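Local coordinates for beta-ketoacyl synthase (Pseudomonas aeruginosa, PDB 4CW4), which catalyses the condensation of acetyl-CoA with malonyl-ACP to give 3-oxobutanoyl-ACP, the primer that starts fatty acid synthesis, at residues A433-H439 against L530-N536; I463-V468 against Q515-I519. All coordinates share one frame; numbering follows the deposited sequence.

Interaction 1. Residues A433-H439 against L530-N536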
ATOM      1  N   ALA A 433     -24.322  17.049 -20.632  1.00 13.89           N
ATOM      2  CA  ALA A 433     -24.852  16.241 -19.545  1.00 13.35           C
ATOM      3  C   ALA A 433     -23.746  15.546 -18.768  1.00 12.34           C
ATOM      4  O   ALA A 433     -23.935  14.433 -18.280  1.00 13.47           O
ATOM      5  CB  ALA A 433     -25.846  15.230 -20.075  1.00 13.35           C
ATOM      6  N   SER A 434     -22.602  16.213 -18.633  1.00 11.85           N
ATOM      7  CA  SER A 434     -21.537  15.696 -17.772  1.00 11.72           C
ATOM      8  C   SER A 434     -21.117  16.744 -16.750  1.00 11.31           C
ATOM      9  O   SER A 434     -21.318  17.939 -16.958  1.00 13.24           O
ATOM     10  CB  SER A 434     -20.326  15.190 -18.586  1.00 12.94           C
ATOM     11  OG  SER A 434     -19.504  16.246 -19.022  1.00 12.61           O
ATOM     12  N   PHE A 435     -20.553  16.277 -15.639  1.00 11.31           N
ATOM     13  CA  PHE A 435     -20.034  17.155 -14.598  1.00 11.29           C
ATOM     14  C   PHE A 435     -18.742  16.573 -14.038  1.00 10.79           C
ATOM     15  O   PHE A 435     -18.416  15.399 -14.262  1.00 11.81           O
ATOM     16  CB  PHE A 435     -21.086  17.444 -13.509  1.00 12.80           C
ATOM     17  CG  PHE A 435     -21.465  16.262 -12.629  1.00 12.61           C
ATOM     18  CD1 PHE A 435     -22.191  15.184 -13.127  1.00 12.60           C
ATOM     19  CD2 PHE A 435     -21.156  16.276 -11.271  1.00 13.07           C
ATOM     20  CE1 PHE A 435     -22.566  14.125 -12.288  1.00 12.79           C
ATOM     21  CE2 PHE A 435     -21.519  15.222 -10.444  1.00 12.41           C
ATOM     22  CZ  PHE A 435     -22.228  14.152 -10.957  1.00 12.49           C
ATOM     23  N   VAL A 436     -18.006  17.420 -13.330  1.00 10.66           N
ATOM     24  CA  VAL A 436     -16.726  17.040 -12.761  1.00 10.21           C
ATOM     25  C   VAL A 436     -16.798  17.110 -11.244  1.00 10.64           C
ATOM     26  O   VAL A 436     -17.195  18.120 -10.658  1.00 10.73           O
ATOM     27  CB  VAL A 436     -15.595  17.983 -13.234  1.00 11.27           C
ATOM     28  CG1 VAL A 436     -14.248  17.596 -12.586  1.00 11.09           C
ATOM     29  CG2 VAL A 436     -15.481  18.004 -14.752  1.00 12.39           C
ATOM     30  N   HIS A 437     -16.435  16.010 -10.608  1.00 10.18           N
ATOM     31  CA  HIS A 437     -16.115  16.002  -9.188  1.00  9.70           C
ATOM     32  C   HIS A 437     -14.648  16.365  -9.083  1.00  8.78           C
ATOM     33  O   HIS A 437     -13.755  15.516  -9.232  1.00  9.39           O
ATOM     34  CB  HIS A 437     -16.427  14.643  -8.551  1.00 10.41           C
ATOM     35  CG  HIS A 437     -17.626  14.695  -7.666  1.00  9.95           C
ATOM     36  ND1 HIS A 437     -17.553  15.161  -6.376  1.00 10.06           N
ATOM     37  CD2 HIS A 437     -18.937  14.423  -7.904  1.00 10.14           C
ATOM     38  CE1 HIS A 437     -18.765  15.168  -5.848  1.00 10.11           C
ATOM     39  NE2 HIS A 437     -19.621  14.719  -6.754  1.00 10.85           N
ATOM     40  N   ALA A 438     -14.407  17.651  -8.851  1.00  9.13           N
ATOM     41  CA  ALA A 438     -13.062  18.166  -8.804  1.00  9.34           C
ATOM     42  C   ALA A 438     -12.347  17.650  -7.585  1.00  9.41           C
ATOM     43  O   ALA A 438     -12.945  17.429  -6.542  1.00 10.10           O
ATOM     44  CB  ALA A 438     -13.069  19.672  -8.767  1.00 10.11           C
ATOM     45  N   HIS A 439     -11.048  17.498  -7.736  1.00  9.51           N
ATOM     46  CA  HIS A 439     -10.188  17.160  -6.621  1.00  9.76           C
ATOM     47  C   HIS A 439     -10.410  18.198  -5.522  1.00  9.94           C
ATOM     48  O   HIS A 439     -10.650  17.845  -4.377  1.00 10.14           O
ATOM     49  CB  HIS A 439      -8.735  17.131  -7.061  1.00 10.02           C
ATOM     50  CG  HIS A 439      -7.792  16.799  -5.957  1.00  9.89           C
ATOM     51  ND1 HIS A 439      -7.838  15.596  -5.284  1.00 11.17           N
ATOM     52  CD2 HIS A 439      -6.785  17.512  -5.395  1.00 10.39           C
ATOM     53  CE1 HIS A 439      -6.885  15.575  -4.366  1.00 11.70           C
ATOM     54  NE2 HIS A 439      -6.247  16.733  -4.399  1.00 10.94           N
ATOM     55  N   LEU A 530     -27.938  15.088 -15.522  1.00 18.39           N
ATOM     56  CA  LEU A 530     -26.537  14.755 -15.704  1.00 16.55           C
ATOM     57  C   LEU A 530     -26.409  13.239 -15.820  1.00 17.02           C
ATOM     58  O   LEU A 530     -27.028  12.498 -15.051  1.00 19.25           O
ATOM     59  CB  LEU A 530     -25.725  15.314 -14.540  1.00 16.32           C
ATOM     60  CG  LEU A 530     -25.624  16.831 -14.501  1.00 16.86           C
ATOM     61  CD1 LEU A 530     -25.223  17.310 -13.113  1.00 17.14           C
ATOM     62  CD2 LEU A 530     -24.662  17.325 -15.561  1.00 17.14           C
ATOM     63  N   GLU A 531     -25.630  12.787 -16.800  1.00 15.34           N
ATOM     64  CA  GLU A 531     -25.539  11.369 -17.149  1.00 14.94           C
ATOM     65  C   GLU A 531     -24.156  10.792 -16.933  1.00 13.27           C
ATOM     66  O   GLU A 531     -24.013   9.585 -16.872  1.00 13.56           O
ATOM     67  CB  GLU A 531     -25.927  11.130 -18.614  1.00 17.13           C
ATOM     68  CG  GLU A 531     -27.289  11.698 -19.034  1.00 20.22           C
ATOM     69  CD  GLU A 531     -28.480  10.952 -18.460  1.00 21.88           C
ATOM     70  OE1 GLU A 531     -28.321  10.102 -17.563  1.00 22.59           O
ATOM     71  OE2 GLU A 531     -29.609  11.248 -18.912  1.00 23.69           O
ATOM     72  N   VAL A 532     -23.150  11.658 -16.842  1.00 12.14           N
ATOM     73  CA  VAL A 532     -21.767  11.221 -16.724  1.00 11.73           C
ATOM     74  C   VAL A 532     -21.041  12.092 -15.718  1.00 11.41           C
ATOM     75  O   VAL A 532     -21.167  13.307 -15.759  1.00 12.41           O
ATOM     76  CB  VAL A 532     -21.045  11.347 -18.065  1.00 12.84           C
ATOM     77  CG1 VAL A 532     -19.539  10.995 -17.939  1.00 13.60           C
ATOM     78  CG2 VAL A 532     -21.726  10.484 -19.101  1.00 14.35           C
ATOM     79  N   CYS A 533     -20.274  11.457 -14.824  1.00 10.11           N
ATOM     80  CA  CYS A 533     -19.408  12.195 -13.915  1.00 11.46           C
ATOM     81  C   CYS A 533     -17.956  11.790 -14.107  1.00 11.56           C
ATOM     82  O   CYS A 533     -17.634  10.591 -14.191  1.00 12.56           O
ATOM     83  CB  CYS A 533     -19.780  11.941 -12.457  1.00 12.01           C
ATOM     84  SG  CYS A 533     -18.813  12.946 -11.299  1.00 13.19           S
ATOM     85  N   PHE A 534     -17.089  12.796 -14.162  1.00 10.72           N
ATOM     86  CA  PHE A 534     -15.649  12.596 -14.140  1.00 10.42           C
ATOM     87  C   PHE A 534     -15.150  12.871 -12.725  1.00  9.71           C
ATOM     88  O   PHE A 534     -15.255  14.001 -12.219  1.00 11.02           O
ATOM     89  CB  PHE A 534     -14.997  13.539 -15.133  1.00 11.24           C
ATOM     90  CG  PHE A 534     -15.487  13.332 -16.538  1.00 10.78           C
ATOM     91  CD1 PHE A 534     -15.063  12.247 -17.265  1.00 11.86           C
ATOM     92  CD2 PHE A 534     -16.393  14.200 -17.110  1.00 10.98           C
ATOM     93  CE1 PHE A 534     -15.506  12.034 -18.539  1.00 11.42           C
ATOM     94  CE2 PHE A 534     -16.851  13.986 -18.385  1.00 11.61           C
ATOM     95  CZ  PHE A 534     -16.408  12.901 -19.104  1.00 11.47           C
ATOM     96  N   ILE A 535     -14.630  11.825 -12.086  1.00  9.57           N
ATOM     97  CA  ILE A 535     -14.048  11.928 -10.750  1.00  9.99           C
ATOM     98  C   ILE A 535     -12.558  12.236 -10.908  1.00  9.96           C
ATOM     99  O   ILE A 535     -11.838  11.458 -11.545  1.00 11.82           O
ATOM    100  CB  ILE A 535     -14.183  10.602  -9.977  1.00 11.46           C
ATOM    101  CG1 ILE A 535     -15.623  10.066  -9.970  1.00 13.88           C
ATOM    102  CG2 ILE A 535     -13.667  10.771  -8.558  1.00 11.87           C
ATOM    103  CD1 ILE A 535     -16.639  10.942  -9.360  1.00 16.31           C
ATOM    104  N   ASN A 536     -12.101  13.359 -10.358  1.00  8.98           N
ATOM    105  CA  ASN A 536     -10.718  13.761 -10.509  1.00  9.27           C
ATOM    106  C   ASN A 536      -9.958  13.761  -9.188  1.00 10.11           C
ATOM    107  O   ASN A 536     -10.467  14.227  -8.160  1.00 10.15           O
ATOM    108  CB  ASN A 536     -10.616  15.143 -11.153  1.00 11.10           C
ATOM    109  CG  ASN A 536      -9.238  15.380 -11.749  1.00 11.67           C
ATOM    110  OD1 ASN A 536      -8.648  14.469 -12.352  1.00 12.24           O
ATOM    111  ND2 ASN A 536      -8.683  16.566 -11.527  1.00 13.04           N
TER
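S434-H437 and V532-I535 pair as parallel strands, their axes 21° apart and the bridges running in step from S434-V532 to H437-I535. The ladder opens at A433 O, which is gripped by two amides, E531 N at 2.8 Å and V532 N at 3.2 Å. It continues through F435 N to V532 O, F534 N to F435 O and H437 N to F534 O, and closes with N536 N to H437 O at 2.9 Å. On the face bearing F435 and C533, the cysteine lies over the phenyl ring: C533 SG is 3.8 Å from the F435 centroid and 21° off the ring normal, a sulfur-aromatic contact, and CB adds a CH-pi approach. With F435 CG between its own backbone N and carbonyl carbon (chi1 68°), the ring swings across toward 530-536, where L530 CD1 meets F435 CD1 at 3.7 Å. C533 SG also lies at the edge of the H437 imidazole, 3.7 Å from H437 CD2. On the other face S434 OG meets the edge of the F534 ring, 3.5 Å from F534 CE2; the hydroxyl has its hydrogen bonds with V430 O and W466 NE1. Beyond the ladder, N536 O lies 3.6 Å from H439 CB. The arrangement is a buried parallel strand pair of the thiolase-like ketosynthase fold, with H439, a predicted active-site histidine, following strand 434-437.

Interaction 2. Residues I463-V468 against Q515-I519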
ATOM      1  N   ILE A 463     -16.532  21.813 -24.681  1.00 15.04           N
ATOM      2  CA  ILE A 463     -17.458  21.900 -23.567  1.00 14.60           C
ATOM      3  C   ILE A 463     -17.451  23.327 -23.049  1.00 15.74           C
ATOM      4  O   ILE A 463     -16.394  23.946 -22.943  1.00 16.28           O
ATOM      5  CB  ILE A 463     -17.014  20.978 -22.409  1.00 14.71           C
ATOM      6  CG1 ILE A 463     -16.736  19.566 -22.944  1.00 14.05           C
ATOM      7  CG2 ILE A 463     -18.071  20.953 -21.328  1.00 15.45           C
ATOM      8  CD1 ILE A 463     -16.174  18.590 -21.895  1.00 14.61           C
ATOM      9  N   ASP A 464     -18.626  23.844 -22.720  1.00 17.23           N
ATOM     10  CA  ASP A 464     -18.724  25.144 -22.069  1.00 18.00           C
ATOM     11  C   ASP A 464     -19.609  24.983 -20.839  1.00 16.08           C
ATOM     12  O   ASP A 464     -20.404  24.057 -20.774  1.00 16.23           O
ATOM     13  CB  ASP A 464     -19.289  26.189 -23.031  1.00 22.41           C
ATOM     14  CG  ASP A 464     -19.061  27.613 -22.545  1.00 26.89           C
ATOM     15  OD1 ASP A 464     -18.174  27.835 -21.678  1.00 27.65           O
ATOM     16  OD2 ASP A 464     -19.769  28.513 -23.031  1.00 29.56           O
ATOM     17  N   GLY A 465     -19.446  25.862 -19.856  1.00 15.37           N
ATOM     18  CA  GLY A 465     -20.238  25.803 -18.636  1.00 14.78           C
ATOM     19  C   GLY A 465     -20.176  24.450 -17.940  1.00 14.50           C
ATOM     20  O   GLY A 465     -21.181  23.949 -17.431  1.00 15.48           O
ATOM     21  N   TRP A 466     -18.994  23.845 -17.928  1.00 12.86           N
ATOM     22  CA  TRP A 466     -18.829  22.481 -17.411  1.00 12.83           C
ATOM     23  C   TRP A 466     -19.062  22.509 -15.914  1.00 12.58           C
ATOM     24  O   TRP A 466     -18.298  23.140 -15.189  1.00 13.37           O
ATOM     25  CB  TRP A 466     -17.425  21.973 -17.677  1.00 12.50           C
ATOM     26  CG  TRP A 466     -17.243  20.480 -17.823  1.00 12.28           C
ATOM     27  CD1 TRP A 466     -18.201  19.524 -17.901  1.00 12.29           C
ATOM     28  CD2 TRP A 466     -15.988  19.809 -17.937  1.00 12.17           C
ATOM     29  NE1 TRP A 466     -17.620  18.282 -18.054  1.00 12.20           N
ATOM     30  CE2 TRP A 466     -16.257  18.435 -18.086  1.00 12.65           C
ATOM     31  CE3 TRP A 466     -14.664  20.246 -17.930  1.00 12.53           C
ATOM     32  CZ2 TRP A 466     -15.241  17.484 -18.235  1.00 13.36           C
ATOM     33  CZ3 TRP A 466     -13.655  19.309 -18.072  1.00 12.68           C
ATOM     34  CH2 TRP A 466     -13.952  17.939 -18.234  1.00 12.76           C
ATOM     35  N   PRO A 467     -20.111  21.833 -15.440  1.00 12.18           N
ATOM     36  CA  PRO A 467     -20.394  21.962 -14.009  1.00 11.97           C
ATOM     37  C   PRO A 467     -19.360  21.248 -13.155  1.00 11.41           C
ATOM     38  O   PRO A 467     -18.979  20.091 -13.425  1.00 11.61           O
ATOM     39  CB  PRO A 467     -21.783  21.328 -13.854  1.00 13.12           C
ATOM     40  CG  PRO A 467     -22.356  21.337 -15.247  1.00 12.28           C
ATOM     41  CD  PRO A 467     -21.193  21.133 -16.154  1.00 12.43           C
ATOM     42  N   VAL A 468     -18.926  21.958 -12.115  1.00 10.99           N
ATOM     43  CA  VAL A 468     -17.908  21.484 -11.185  1.00 11.02           C
ATOM     44  C   VAL A 468     -18.438  21.505  -9.751  1.00 10.91           C
ATOM     45  O   VAL A 468     -19.045  22.483  -9.310  1.00 12.11           O
ATOM     46  CB  VAL A 468     -16.630  22.369 -11.271  1.00 12.13           C
ATOM     47  CG1 VAL A 468     -15.596  21.974 -10.220  1.00 12.86           C
ATOM     48  CG2 VAL A 468     -16.022  22.324 -12.659  1.00 12.85           C
ATOM     49  N   GLN A 515     -13.179  30.103 -17.755  1.00 15.20           N
ATOM     50  CA  GLN A 515     -13.887  30.460 -18.986  1.00 16.26           C
ATOM     51  C   GLN A 515     -14.909  29.397 -19.391  1.00 15.46           C
ATOM     52  O   GLN A 515     -16.019  29.739 -19.772  1.00 17.13           O
ATOM     53  CB  GLN A 515     -12.943  30.776 -20.162  1.00 18.74           C
ATOM     54  CG  GLN A 515     -13.727  31.288 -21.398  1.00 21.55           C
ATOM     55  CD  GLN A 515     -12.874  31.602 -22.623  1.00 24.90           C
ATOM     56  OE1 GLN A 515     -11.638  31.601 -22.587  1.00 24.89           O
ATOM     57  NE2 GLN A 515     -13.548  31.876 -23.728  1.00 27.76           N
ATOM     58  N   ARG A 516     -14.533  28.121 -19.298  1.00 14.38           N
ATOM     59  CA  ARG A 516     -15.402  27.016 -19.708  1.00 14.25           C
ATOM     60  C   ARG A 516     -15.978  26.191 -18.556  1.00 13.25           C
ATOM     61  O   ARG A 516     -16.542  25.131 -18.796  1.00 14.45           O
ATOM     62  CB  ARG A 516     -14.642  26.105 -20.681  1.00 16.89           C
ATOM     63  CG  ARG A 516     -14.527  26.735 -22.068  1.00 20.87           C
ATOM     64  CD  ARG A 516     -13.221  26.437 -22.759  1.00 24.73           C
ATOM     65  NE  ARG A 516     -12.110  27.166 -22.141  1.00 27.15           N
ATOM     66  CZ  ARG A 516     -11.296  28.023 -22.761  1.00 26.27           C
ATOM     67  NH1 ARG A 516     -11.452  28.323 -24.045  1.00 26.23           N
ATOM     68  NH2 ARG A 516     -10.313  28.590 -22.078  1.00 25.95           N
ATOM     69  N   LEU A 517     -15.874  26.695 -17.328  1.00 12.45           N
ATOM     70  CA  LEU A 517     -16.329  25.972 -16.144  1.00 12.31           C
ATOM     71  C   LEU A 517     -17.454  26.719 -15.452  1.00 13.45           C
ATOM     72  O   LEU A 517     -17.494  27.960 -15.457  1.00 15.40           O
ATOM     73  CB  LEU A 517     -15.188  25.779 -15.129  1.00 12.95           C
ATOM     74  CG  LEU A 517     -13.872  25.180 -15.628  1.00 12.32           C
ATOM     75  CD1 LEU A 517     -12.858  25.047 -14.508  1.00 12.43           C
ATOM     76  CD2 LEU A 517     -14.082  23.838 -16.299  1.00 12.70           C
ATOM     77  N   SER A 518     -18.348  25.953 -14.837  1.00 13.03           N
ATOM     78  CA  SER A 518     -19.408  26.517 -14.014  1.00 13.63           C
ATOM     79  C   SER A 518     -19.236  26.039 -12.577  1.00 12.75           C
ATOM     80  O   SER A 518     -19.591  24.900 -12.228  1.00 13.39           O
ATOM     81  CB  SER A 518     -20.787  26.122 -14.533  1.00 15.32           C
ATOM     82  OG  SER A 518     -21.814  26.550 -13.647  1.00 17.63           O
ATOM     83  N   ILE A 519     -18.649  26.913 -11.766  1.00 12.86           N
ATOM     84  CA  ILE A 519     -18.335  26.629 -10.370  1.00 13.68           C
ATOM     85  C   ILE A 519     -19.215  27.518  -9.496  1.00 14.33           C
ATOM     86  O   ILE A 519     -19.076  28.750  -9.507  1.00 16.32           O
ATOM     87  CB  ILE A 519     -16.857  26.941 -10.035  1.00 13.77           C
ATOM     88  CG1 ILE A 519     -15.900  26.186 -10.968  1.00 14.24           C
ATOM     89  CG2 ILE A 519     -16.563  26.541  -8.603  1.00 14.95           C
ATOM     90  CD1 ILE A 519     -14.488  26.688 -10.942  1.00 16.05           C
TER
HETATM   91  O   HOH W   1     -18.557  28.653 -19.349  1.00 30.57           O
HETATM   92  O   HOH W   2     -16.253  29.915 -23.397  1.00 43.57           O
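A parallel strand pair of the ketosynthase C-terminal half, W466-V468 beside L517-I519, forms this contact, with the turn at D464-G465 leading into it. W466 N donates to R516 O almost straight, at 2.9 Å and 173°. S518 N then reaches W466 O at 2.8 Å, equally straight at the hydrogen but standing well above the carbonyl plane, 54° out of it. V468 N to S518 O continues the ladder.

W466 and L517 share a face of the pair. The indole meets L517 CD2 at its edge, 4.0 Å from W466 CE3, while I463 CD1 from its own segment lies over one indole face. W466 CG, roughly anti to the backbone N (chi1 -152°), carries the indole away from 515-519, and NE1 finds its partner in S434 of the adjacent strand. Further along this face V468 CB packs on I519 CG1 at 3.9 Å, and L517 also rests on L454 of helix 444-461.

At the more exposed end, R516 CG lies 3.5 Å from I463 O; bends at chi2 and chi3 lead the R516 guanidinium off to a salt bridge with D455. D464 OD1 and Q515 O, both acceptors, do not bond directly; a water 2.8 Å from Q515 O also lies next to D464 OD1 and accepts from G465 N. G465 O lies 3.6 Å from S518 CB. Such an arrangement, buried on its tryptophan side and hydrated where it begins, is a parallel pairing within the mixed sheet of the thiolase-like fold, where 517-519 is paired with 466-469.

Interactions 1 and 2 are successive steps across one parallel run of strands: 434-437 lies between 532-539 and 466-469, and 466-469 in turn pairs with 517-519. Their centres are 11 Å apart. The seam between them is held by V436 N to P467 O at 2.8 Å and by S434 OG to W466 NE1 at 2.9 Å, both probable hydrogen bonds. Along the chain, interaction 2 is nested within the loop that interaction 1 closes. Interaction 1 reaches the predicted active site: the H439 side chain is about 4 Å from that of H477 and about 5 Å from that of C286. In interaction 2, the V468 side chain is about 9 Å from that of H439.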